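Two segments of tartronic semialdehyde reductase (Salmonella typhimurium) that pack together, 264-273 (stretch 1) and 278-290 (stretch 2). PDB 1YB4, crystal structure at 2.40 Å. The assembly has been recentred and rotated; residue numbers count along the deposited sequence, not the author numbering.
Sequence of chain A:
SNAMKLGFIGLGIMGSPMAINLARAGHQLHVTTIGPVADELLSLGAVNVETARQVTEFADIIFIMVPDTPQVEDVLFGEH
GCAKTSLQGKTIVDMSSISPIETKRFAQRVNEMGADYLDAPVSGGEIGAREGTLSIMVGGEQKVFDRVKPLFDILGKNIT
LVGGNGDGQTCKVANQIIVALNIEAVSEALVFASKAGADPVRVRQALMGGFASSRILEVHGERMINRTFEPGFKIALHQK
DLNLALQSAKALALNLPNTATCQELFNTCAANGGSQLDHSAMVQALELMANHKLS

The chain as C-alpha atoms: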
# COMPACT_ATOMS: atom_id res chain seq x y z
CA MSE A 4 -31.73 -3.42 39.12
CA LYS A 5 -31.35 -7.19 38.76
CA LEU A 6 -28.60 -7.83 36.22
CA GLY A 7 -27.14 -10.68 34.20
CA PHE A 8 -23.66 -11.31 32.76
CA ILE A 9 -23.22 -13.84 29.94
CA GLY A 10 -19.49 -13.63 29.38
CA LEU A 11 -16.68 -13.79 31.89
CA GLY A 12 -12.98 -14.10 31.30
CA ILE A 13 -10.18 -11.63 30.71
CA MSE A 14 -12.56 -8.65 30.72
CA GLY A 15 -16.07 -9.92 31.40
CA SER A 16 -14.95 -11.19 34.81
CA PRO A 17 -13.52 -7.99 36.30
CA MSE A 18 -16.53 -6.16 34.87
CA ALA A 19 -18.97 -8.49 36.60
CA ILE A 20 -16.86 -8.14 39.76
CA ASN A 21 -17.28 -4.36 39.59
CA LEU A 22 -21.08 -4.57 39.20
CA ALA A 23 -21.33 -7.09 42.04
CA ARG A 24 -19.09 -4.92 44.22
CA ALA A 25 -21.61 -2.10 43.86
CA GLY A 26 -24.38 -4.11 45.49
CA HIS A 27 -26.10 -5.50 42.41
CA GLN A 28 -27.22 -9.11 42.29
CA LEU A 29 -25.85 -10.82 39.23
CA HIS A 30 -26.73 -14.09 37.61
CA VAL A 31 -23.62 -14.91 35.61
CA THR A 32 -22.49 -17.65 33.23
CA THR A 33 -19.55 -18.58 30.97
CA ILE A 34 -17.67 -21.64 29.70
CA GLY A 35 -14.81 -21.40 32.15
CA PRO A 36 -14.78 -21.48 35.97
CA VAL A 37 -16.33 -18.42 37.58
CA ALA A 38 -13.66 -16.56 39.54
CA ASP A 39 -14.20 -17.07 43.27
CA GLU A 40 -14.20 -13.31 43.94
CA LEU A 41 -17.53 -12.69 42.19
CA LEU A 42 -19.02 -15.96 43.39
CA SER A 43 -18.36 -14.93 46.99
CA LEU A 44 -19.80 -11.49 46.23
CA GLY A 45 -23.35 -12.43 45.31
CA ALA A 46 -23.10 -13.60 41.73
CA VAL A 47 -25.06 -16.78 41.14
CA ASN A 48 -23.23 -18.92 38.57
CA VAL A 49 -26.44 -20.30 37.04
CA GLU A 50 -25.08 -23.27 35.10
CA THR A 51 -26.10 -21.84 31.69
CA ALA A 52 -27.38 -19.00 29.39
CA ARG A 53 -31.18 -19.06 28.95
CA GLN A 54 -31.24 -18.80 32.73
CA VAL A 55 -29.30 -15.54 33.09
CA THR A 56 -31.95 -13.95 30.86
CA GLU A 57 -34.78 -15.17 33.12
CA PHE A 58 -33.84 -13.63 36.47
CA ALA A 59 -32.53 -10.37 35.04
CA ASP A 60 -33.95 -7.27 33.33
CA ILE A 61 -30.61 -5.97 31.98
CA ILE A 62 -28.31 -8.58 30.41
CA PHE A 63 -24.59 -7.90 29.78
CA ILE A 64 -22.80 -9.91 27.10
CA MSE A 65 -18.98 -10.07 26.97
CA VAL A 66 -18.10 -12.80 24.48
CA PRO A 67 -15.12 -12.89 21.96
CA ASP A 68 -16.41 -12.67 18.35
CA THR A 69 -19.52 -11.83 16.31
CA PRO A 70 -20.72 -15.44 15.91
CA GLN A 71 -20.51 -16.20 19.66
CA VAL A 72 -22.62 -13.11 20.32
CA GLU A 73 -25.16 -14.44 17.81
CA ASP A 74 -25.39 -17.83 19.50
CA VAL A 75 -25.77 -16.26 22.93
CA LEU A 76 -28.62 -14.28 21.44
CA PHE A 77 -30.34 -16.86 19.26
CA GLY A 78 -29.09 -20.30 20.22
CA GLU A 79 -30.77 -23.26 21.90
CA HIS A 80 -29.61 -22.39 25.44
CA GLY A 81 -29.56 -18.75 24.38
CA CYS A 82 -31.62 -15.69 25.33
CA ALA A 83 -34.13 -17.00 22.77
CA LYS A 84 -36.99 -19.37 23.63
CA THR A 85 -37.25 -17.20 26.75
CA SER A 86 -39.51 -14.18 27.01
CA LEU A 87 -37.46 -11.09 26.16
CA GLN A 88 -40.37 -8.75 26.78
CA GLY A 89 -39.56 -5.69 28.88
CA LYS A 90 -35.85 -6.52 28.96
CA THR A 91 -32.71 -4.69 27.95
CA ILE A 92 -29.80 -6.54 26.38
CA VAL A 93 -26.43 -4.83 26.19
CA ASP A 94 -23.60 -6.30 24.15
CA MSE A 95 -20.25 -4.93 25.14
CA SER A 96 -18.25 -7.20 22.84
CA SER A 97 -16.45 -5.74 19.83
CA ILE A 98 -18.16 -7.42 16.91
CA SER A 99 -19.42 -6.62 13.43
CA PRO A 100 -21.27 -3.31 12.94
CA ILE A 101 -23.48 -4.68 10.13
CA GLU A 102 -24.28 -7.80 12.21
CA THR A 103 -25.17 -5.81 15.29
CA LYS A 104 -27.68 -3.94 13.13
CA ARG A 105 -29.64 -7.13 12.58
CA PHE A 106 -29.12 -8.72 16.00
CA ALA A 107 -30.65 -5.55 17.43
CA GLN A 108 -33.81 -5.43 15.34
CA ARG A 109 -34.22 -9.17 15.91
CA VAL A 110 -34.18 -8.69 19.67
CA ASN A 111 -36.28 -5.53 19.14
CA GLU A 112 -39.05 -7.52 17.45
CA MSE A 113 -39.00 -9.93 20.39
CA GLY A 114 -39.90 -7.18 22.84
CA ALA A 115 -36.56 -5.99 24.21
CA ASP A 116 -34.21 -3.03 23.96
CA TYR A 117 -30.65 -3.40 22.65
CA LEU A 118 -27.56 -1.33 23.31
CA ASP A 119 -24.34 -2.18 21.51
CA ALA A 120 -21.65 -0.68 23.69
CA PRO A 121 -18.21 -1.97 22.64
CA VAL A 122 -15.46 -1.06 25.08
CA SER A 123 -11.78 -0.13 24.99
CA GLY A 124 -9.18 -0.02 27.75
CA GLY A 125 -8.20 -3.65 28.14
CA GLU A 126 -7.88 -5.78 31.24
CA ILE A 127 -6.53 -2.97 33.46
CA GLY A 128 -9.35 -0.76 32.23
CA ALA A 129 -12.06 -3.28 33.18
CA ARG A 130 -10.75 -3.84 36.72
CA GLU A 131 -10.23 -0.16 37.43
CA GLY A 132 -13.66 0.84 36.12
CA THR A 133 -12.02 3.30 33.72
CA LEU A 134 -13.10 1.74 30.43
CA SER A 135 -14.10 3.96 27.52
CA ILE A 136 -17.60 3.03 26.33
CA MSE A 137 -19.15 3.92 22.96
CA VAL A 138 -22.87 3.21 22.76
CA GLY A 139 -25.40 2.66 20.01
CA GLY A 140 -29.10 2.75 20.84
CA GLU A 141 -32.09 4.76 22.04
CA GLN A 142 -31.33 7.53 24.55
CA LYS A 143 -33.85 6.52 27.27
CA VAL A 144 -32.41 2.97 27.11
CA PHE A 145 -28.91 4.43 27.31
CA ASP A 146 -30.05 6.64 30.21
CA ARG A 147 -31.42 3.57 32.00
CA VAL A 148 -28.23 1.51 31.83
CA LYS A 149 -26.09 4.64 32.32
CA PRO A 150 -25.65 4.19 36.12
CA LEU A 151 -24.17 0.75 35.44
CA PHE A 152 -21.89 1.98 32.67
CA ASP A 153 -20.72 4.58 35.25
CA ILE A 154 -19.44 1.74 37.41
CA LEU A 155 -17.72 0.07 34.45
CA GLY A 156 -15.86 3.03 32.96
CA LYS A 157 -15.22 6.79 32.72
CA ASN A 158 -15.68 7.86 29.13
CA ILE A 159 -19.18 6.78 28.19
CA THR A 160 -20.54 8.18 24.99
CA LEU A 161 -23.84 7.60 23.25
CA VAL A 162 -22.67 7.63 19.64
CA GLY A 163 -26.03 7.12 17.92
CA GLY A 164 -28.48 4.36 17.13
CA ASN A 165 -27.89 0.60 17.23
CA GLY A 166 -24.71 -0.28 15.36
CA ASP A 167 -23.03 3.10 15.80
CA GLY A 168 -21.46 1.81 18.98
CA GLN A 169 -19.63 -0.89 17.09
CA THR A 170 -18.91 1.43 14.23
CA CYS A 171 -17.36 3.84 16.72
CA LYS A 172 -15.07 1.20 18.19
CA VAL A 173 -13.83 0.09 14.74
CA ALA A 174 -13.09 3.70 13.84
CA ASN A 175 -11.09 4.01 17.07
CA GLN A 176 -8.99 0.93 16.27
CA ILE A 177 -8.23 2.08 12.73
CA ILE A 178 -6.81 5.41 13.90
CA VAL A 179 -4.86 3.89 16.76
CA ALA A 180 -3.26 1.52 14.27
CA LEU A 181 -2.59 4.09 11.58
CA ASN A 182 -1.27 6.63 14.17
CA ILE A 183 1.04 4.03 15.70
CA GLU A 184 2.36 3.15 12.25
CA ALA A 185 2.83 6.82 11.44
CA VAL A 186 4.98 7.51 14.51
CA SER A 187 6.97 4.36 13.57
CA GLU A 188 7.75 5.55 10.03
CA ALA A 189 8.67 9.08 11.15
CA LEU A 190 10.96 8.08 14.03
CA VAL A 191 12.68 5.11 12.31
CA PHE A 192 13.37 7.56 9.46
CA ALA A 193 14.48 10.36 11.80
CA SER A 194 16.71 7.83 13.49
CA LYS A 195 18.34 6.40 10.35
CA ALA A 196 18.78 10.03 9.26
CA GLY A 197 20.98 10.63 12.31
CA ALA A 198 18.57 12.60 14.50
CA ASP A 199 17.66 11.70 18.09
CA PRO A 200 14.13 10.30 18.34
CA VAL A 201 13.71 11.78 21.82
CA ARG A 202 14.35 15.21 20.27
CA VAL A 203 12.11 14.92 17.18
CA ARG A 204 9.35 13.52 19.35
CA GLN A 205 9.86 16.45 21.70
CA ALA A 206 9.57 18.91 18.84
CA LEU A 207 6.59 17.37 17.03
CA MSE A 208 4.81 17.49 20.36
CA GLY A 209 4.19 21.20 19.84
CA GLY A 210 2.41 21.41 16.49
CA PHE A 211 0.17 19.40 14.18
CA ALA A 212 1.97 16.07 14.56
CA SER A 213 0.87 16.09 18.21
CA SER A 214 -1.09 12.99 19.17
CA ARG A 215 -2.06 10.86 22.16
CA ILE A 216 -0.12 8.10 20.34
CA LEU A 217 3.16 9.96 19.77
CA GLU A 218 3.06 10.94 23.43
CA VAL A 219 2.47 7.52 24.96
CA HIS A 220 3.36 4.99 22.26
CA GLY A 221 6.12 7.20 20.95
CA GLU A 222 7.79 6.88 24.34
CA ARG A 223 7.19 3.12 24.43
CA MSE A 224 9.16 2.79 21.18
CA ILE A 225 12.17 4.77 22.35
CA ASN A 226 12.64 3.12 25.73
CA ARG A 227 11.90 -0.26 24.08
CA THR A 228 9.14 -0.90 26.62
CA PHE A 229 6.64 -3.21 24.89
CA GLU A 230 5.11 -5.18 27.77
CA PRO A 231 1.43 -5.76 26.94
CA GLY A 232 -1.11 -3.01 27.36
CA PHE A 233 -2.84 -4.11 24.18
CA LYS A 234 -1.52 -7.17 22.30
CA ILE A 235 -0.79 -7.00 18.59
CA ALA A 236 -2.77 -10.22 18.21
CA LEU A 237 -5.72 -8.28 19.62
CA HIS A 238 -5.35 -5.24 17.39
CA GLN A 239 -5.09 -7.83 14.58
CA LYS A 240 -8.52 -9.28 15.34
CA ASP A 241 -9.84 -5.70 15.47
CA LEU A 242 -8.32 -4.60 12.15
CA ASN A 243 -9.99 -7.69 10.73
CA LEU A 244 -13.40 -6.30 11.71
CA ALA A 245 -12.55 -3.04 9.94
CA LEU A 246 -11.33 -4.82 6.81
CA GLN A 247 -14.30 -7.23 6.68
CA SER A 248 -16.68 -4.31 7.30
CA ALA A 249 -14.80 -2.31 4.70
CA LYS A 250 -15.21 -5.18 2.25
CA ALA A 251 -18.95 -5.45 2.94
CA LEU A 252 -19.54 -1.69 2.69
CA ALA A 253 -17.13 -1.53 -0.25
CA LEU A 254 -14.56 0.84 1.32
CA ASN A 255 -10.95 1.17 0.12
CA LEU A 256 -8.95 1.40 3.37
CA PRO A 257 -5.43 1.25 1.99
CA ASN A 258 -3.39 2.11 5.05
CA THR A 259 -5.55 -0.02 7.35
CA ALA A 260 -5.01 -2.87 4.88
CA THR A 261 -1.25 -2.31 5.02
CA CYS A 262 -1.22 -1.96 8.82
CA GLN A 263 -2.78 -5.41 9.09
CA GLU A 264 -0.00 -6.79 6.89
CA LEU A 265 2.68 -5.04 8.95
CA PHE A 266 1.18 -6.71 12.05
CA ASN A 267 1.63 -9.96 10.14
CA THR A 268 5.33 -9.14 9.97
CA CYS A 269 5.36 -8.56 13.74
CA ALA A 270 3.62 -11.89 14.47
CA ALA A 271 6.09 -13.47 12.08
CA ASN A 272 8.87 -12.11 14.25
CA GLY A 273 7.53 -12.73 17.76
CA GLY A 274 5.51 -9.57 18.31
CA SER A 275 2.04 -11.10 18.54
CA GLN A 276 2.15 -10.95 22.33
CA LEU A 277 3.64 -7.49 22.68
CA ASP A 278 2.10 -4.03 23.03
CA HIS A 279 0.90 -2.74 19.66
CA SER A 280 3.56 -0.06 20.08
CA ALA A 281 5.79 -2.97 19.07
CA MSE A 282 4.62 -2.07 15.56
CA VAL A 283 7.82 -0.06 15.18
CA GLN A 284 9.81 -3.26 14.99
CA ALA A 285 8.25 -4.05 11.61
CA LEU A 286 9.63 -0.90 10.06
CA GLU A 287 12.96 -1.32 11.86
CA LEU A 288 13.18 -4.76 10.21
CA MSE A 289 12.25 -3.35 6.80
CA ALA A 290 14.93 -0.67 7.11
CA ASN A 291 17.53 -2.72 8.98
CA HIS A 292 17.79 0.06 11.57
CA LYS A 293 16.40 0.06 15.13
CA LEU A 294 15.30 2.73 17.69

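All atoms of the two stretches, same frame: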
# COMPACT_ATOMS: atom_id res chain seq x y z
N GLU A 264 -1.11 -6.01 7.43
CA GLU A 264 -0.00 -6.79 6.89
C GLU A 264 1.28 -6.58 7.69
O GLU A 264 2.06 -7.51 7.88
CB GLU A 264 0.23 -6.43 5.42
CG GLU A 264 -0.93 -6.77 4.52
CD GLU A 264 -1.43 -8.19 4.73
OE1 GLU A 264 -0.64 -9.14 4.51
OE2 GLU A 264 -2.61 -8.37 5.10
N LEU A 265 1.50 -5.35 8.14
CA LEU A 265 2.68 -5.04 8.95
C LEU A 265 2.59 -5.81 10.28
O LEU A 265 3.60 -6.28 10.82
CB LEU A 265 2.79 -3.53 9.18
CG LEU A 265 3.08 -2.62 7.97
CD1 LEU A 265 3.01 -1.17 8.40
CD2 LEU A 265 4.44 -2.93 7.39
N PHE A 266 1.37 -5.95 10.81
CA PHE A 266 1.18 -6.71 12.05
C PHE A 266 1.51 -8.16 11.78
O PHE A 266 1.92 -8.89 12.68
CB PHE A 266 -0.28 -6.62 12.55
CG PHE A 266 -0.57 -5.37 13.36
CD1 PHE A 266 0.42 -4.78 14.14
CD2 PHE A 266 -1.85 -4.81 13.36
CE1 PHE A 266 0.14 -3.66 14.89
CE2 PHE A 266 -2.14 -3.67 14.11
CZ PHE A 266 -1.14 -3.10 14.88
N ASN A 267 1.33 -8.59 10.53
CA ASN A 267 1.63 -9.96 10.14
C ASN A 267 3.14 -10.14 10.22
O ASN A 267 3.62 -11.22 10.55
CB ASN A 267 1.14 -10.27 8.72
CG ASN A 267 -0.35 -10.56 8.66
OD1 ASN A 267 -0.96 -10.87 9.67
ND2 ASN A 267 -0.93 -10.47 7.47
N THR A 268 3.88 -9.08 9.90
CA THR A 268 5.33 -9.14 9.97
C THR A 268 5.75 -9.21 11.44
O THR A 268 6.67 -9.93 11.79
CB THR A 268 5.97 -7.92 9.24
OG1 THR A 268 5.79 -8.08 7.82
CG2 THR A 268 7.47 -7.80 9.52
N CYS A 269 5.03 -8.50 12.31
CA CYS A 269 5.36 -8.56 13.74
C CYS A 269 5.13 -10.00 14.25
O CYS A 269 6.04 -10.62 14.82
CB CYS A 269 4.50 -7.58 14.54
SG CYS A 269 4.76 -5.80 14.17
N ALA A 270 3.93 -10.53 14.03
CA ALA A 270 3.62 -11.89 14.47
C ALA A 270 4.66 -12.85 13.93
O ALA A 270 5.09 -13.75 14.62
CB ALA A 270 2.23 -12.31 13.99
N ALA A 271 5.09 -12.62 12.70
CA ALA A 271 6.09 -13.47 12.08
C ALA A 271 7.43 -13.37 12.77
O ALA A 271 8.30 -14.22 12.60
CB ALA A 271 6.26 -13.09 10.62
N ASN A 272 7.61 -12.32 13.56
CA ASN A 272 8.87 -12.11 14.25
C ASN A 272 8.69 -11.94 15.76
O ASN A 272 9.35 -11.12 16.38
CB ASN A 272 9.58 -10.90 13.62
CG ASN A 272 9.99 -11.14 12.16
OD1 ASN A 272 11.03 -11.75 11.88
ND2 ASN A 272 9.16 -10.68 11.22
N GLY A 273 7.78 -12.74 16.32
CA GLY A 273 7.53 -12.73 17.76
C GLY A 273 7.02 -11.45 18.40
O GLY A 273 7.48 -11.08 19.48
N ASP A 278 2.93 -5.22 23.11
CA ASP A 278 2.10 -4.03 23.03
C ASP A 278 2.09 -3.57 21.57
O ASP A 278 3.13 -3.58 20.92
CB ASP A 278 2.68 -2.93 23.91
CG ASP A 278 1.82 -1.69 23.92
OD1 ASP A 278 0.69 -1.77 24.42
OD2 ASP A 278 2.28 -0.65 23.41
N HIS A 279 0.93 -3.15 21.06
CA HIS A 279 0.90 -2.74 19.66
C HIS A 279 1.87 -1.62 19.31
O HIS A 279 1.99 -1.23 18.14
CB HIS A 279 -0.53 -2.39 19.22
CG HIS A 279 -1.23 -1.42 20.12
ND1 HIS A 279 -2.54 -1.04 19.91
CD2 HIS A 279 -0.80 -0.72 21.19
CE1 HIS A 279 -2.89 -0.14 20.82
NE2 HIS A 279 -1.85 0.08 21.61
N SER A 280 2.57 -1.10 20.32
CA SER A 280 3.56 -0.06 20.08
C SER A 280 4.76 -0.80 19.48
O SER A 280 5.66 -0.20 18.89
CB SER A 280 3.96 0.64 21.39
OG SER A 280 4.45 -0.29 22.34
N ALA A 281 4.74 -2.12 19.61
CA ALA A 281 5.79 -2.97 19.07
C ALA A 281 5.79 -2.92 17.53
O ALA A 281 6.66 -3.48 16.86
CB ALA A 281 5.58 -4.39 19.54
N MSE A 282 4.77 -2.26 16.99
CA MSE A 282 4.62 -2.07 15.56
C MSE A 282 5.92 -1.59 14.95
O MSE A 282 6.32 -2.04 13.88
CB MSE A 282 3.52 -1.03 15.30
CG MSE A 282 3.50 -0.41 13.91
SE MSE A 282 2.89 -1.65 12.57
CE MSE A 282 4.53 -1.95 11.68
N VAL A 283 6.58 -0.67 15.65
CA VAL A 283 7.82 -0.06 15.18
C VAL A 283 8.85 -1.06 14.73
O VAL A 283 9.65 -0.79 13.83
CB VAL A 283 8.42 0.87 16.28
CG1 VAL A 283 8.76 0.07 17.51
CG2 VAL A 283 9.65 1.61 15.74
N GLN A 284 8.84 -2.23 15.35
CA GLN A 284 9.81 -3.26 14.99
C GLN A 284 9.68 -3.69 13.53
O GLN A 284 10.66 -4.07 12.90
CB GLN A 284 9.66 -4.47 15.91
CG GLN A 284 9.96 -4.14 17.37
CD GLN A 284 10.09 -5.38 18.23
OE1 GLN A 284 9.12 -6.11 18.46
NE2 GLN A 284 11.31 -5.64 18.70
N ALA A 285 8.46 -3.64 12.99
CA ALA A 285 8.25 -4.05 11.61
C ALA A 285 8.99 -3.13 10.67
O ALA A 285 9.61 -3.59 9.72
CB ALA A 285 6.78 -4.05 11.28
N LEU A 286 8.92 -1.83 10.92
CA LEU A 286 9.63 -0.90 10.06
C LEU A 286 11.14 -0.92 10.32
O LEU A 286 11.94 -0.65 9.42
CB LEU A 286 9.06 0.51 10.21
CG LEU A 286 7.65 0.48 9.62
CD1 LEU A 286 6.67 0.11 10.69
CD2 LEU A 286 7.31 1.80 9.06
N GLU A 287 11.53 -1.25 11.55
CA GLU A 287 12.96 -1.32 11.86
C GLU A 287 13.51 -2.48 11.03
O GLU A 287 14.56 -2.36 10.42
CB GLU A 287 13.20 -1.57 13.35
CG GLU A 287 12.85 -0.38 14.23
CD GLU A 287 12.94 -0.70 15.71
OE1 GLU A 287 12.52 -1.81 16.09
OE2 GLU A 287 13.41 0.15 16.49
N LEU A 288 12.77 -3.58 10.97
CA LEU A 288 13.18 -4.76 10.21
C LEU A 288 13.31 -4.42 8.72
O LEU A 288 14.30 -4.78 8.07
CB LEU A 288 12.15 -5.88 10.40
CG LEU A 288 12.40 -7.22 9.70
CD1 LEU A 288 13.69 -7.81 10.21
CD2 LEU A 288 11.25 -8.18 9.96
N MSE A 289 12.30 -3.72 8.20
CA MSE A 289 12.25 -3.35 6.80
C MSE A 289 13.28 -2.29 6.39
O MSE A 289 13.47 -2.04 5.20
CB MSE A 289 10.83 -2.90 6.46
CG MSE A 289 9.81 -4.05 6.54
SE MSE A 289 7.97 -3.56 6.98
CE MSE A 289 7.38 -3.06 5.20
N ALA A 290 13.94 -1.69 7.37
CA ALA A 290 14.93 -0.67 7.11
C ALA A 290 16.29 -1.11 7.63
O ALA A 290 17.31 -0.49 7.33
CB ALA A 290 14.53 0.63 7.78

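The contact between 264-273 and 278-290 is largely apolar, with no hydrogen bond passing between the stretches. Helix 264-271 crosses helix 283-290 nearly at right angles, at 84°, with their axes 8.6 Å apart at closest approach.

L265 has the largest area covered by the other stretch. Its CA-to-CB bond points toward stretch 2, and the side chain, in the m,t rotamer, reaches several residues there. CB of L265 lies 3.4 Å from CE of M282, while CD2 of L265 approaches SE of M289 at 3.6 Å; CD1 of L265 is a looser 4.5 Å from CD1 of L286. The leucine thus touches two selenomethionines, through CB and CD2.

M282 is the main partner from stretch 2. Its CA-to-CB bond points sideways, but chi1 of 163° and chi2 of 72° bring the end of the chain back to the first helix. There the selenium also meets F266: SE of M282 is 4.1 Å from CE1 of F266, 4.8 Å from the ring centroid and 40° off the ring normal, an oblique sulfur-aromatic type of approach. F266 itself starts away from stretch 2, yet its ring returns far enough for CZ to lie 4.4 Å from CB of H279.

Where the backbones come closest, the CA atoms of C269 and A285 are 5.8 Å apart. The small A285 side chain permits this approach: its CB sits 3.9 Å from SG of C269 and 3.9 Å from the carbonyl O of L265. Farther along, L288 closes the contact, its CD2 packing 3.8 Å from CG2 of T268 and 3.5 Å from ND2 of N272. That amide is held within its own stretch by a hydrogen bond from ND2 of N272 to O of T268, at 2.7 Å.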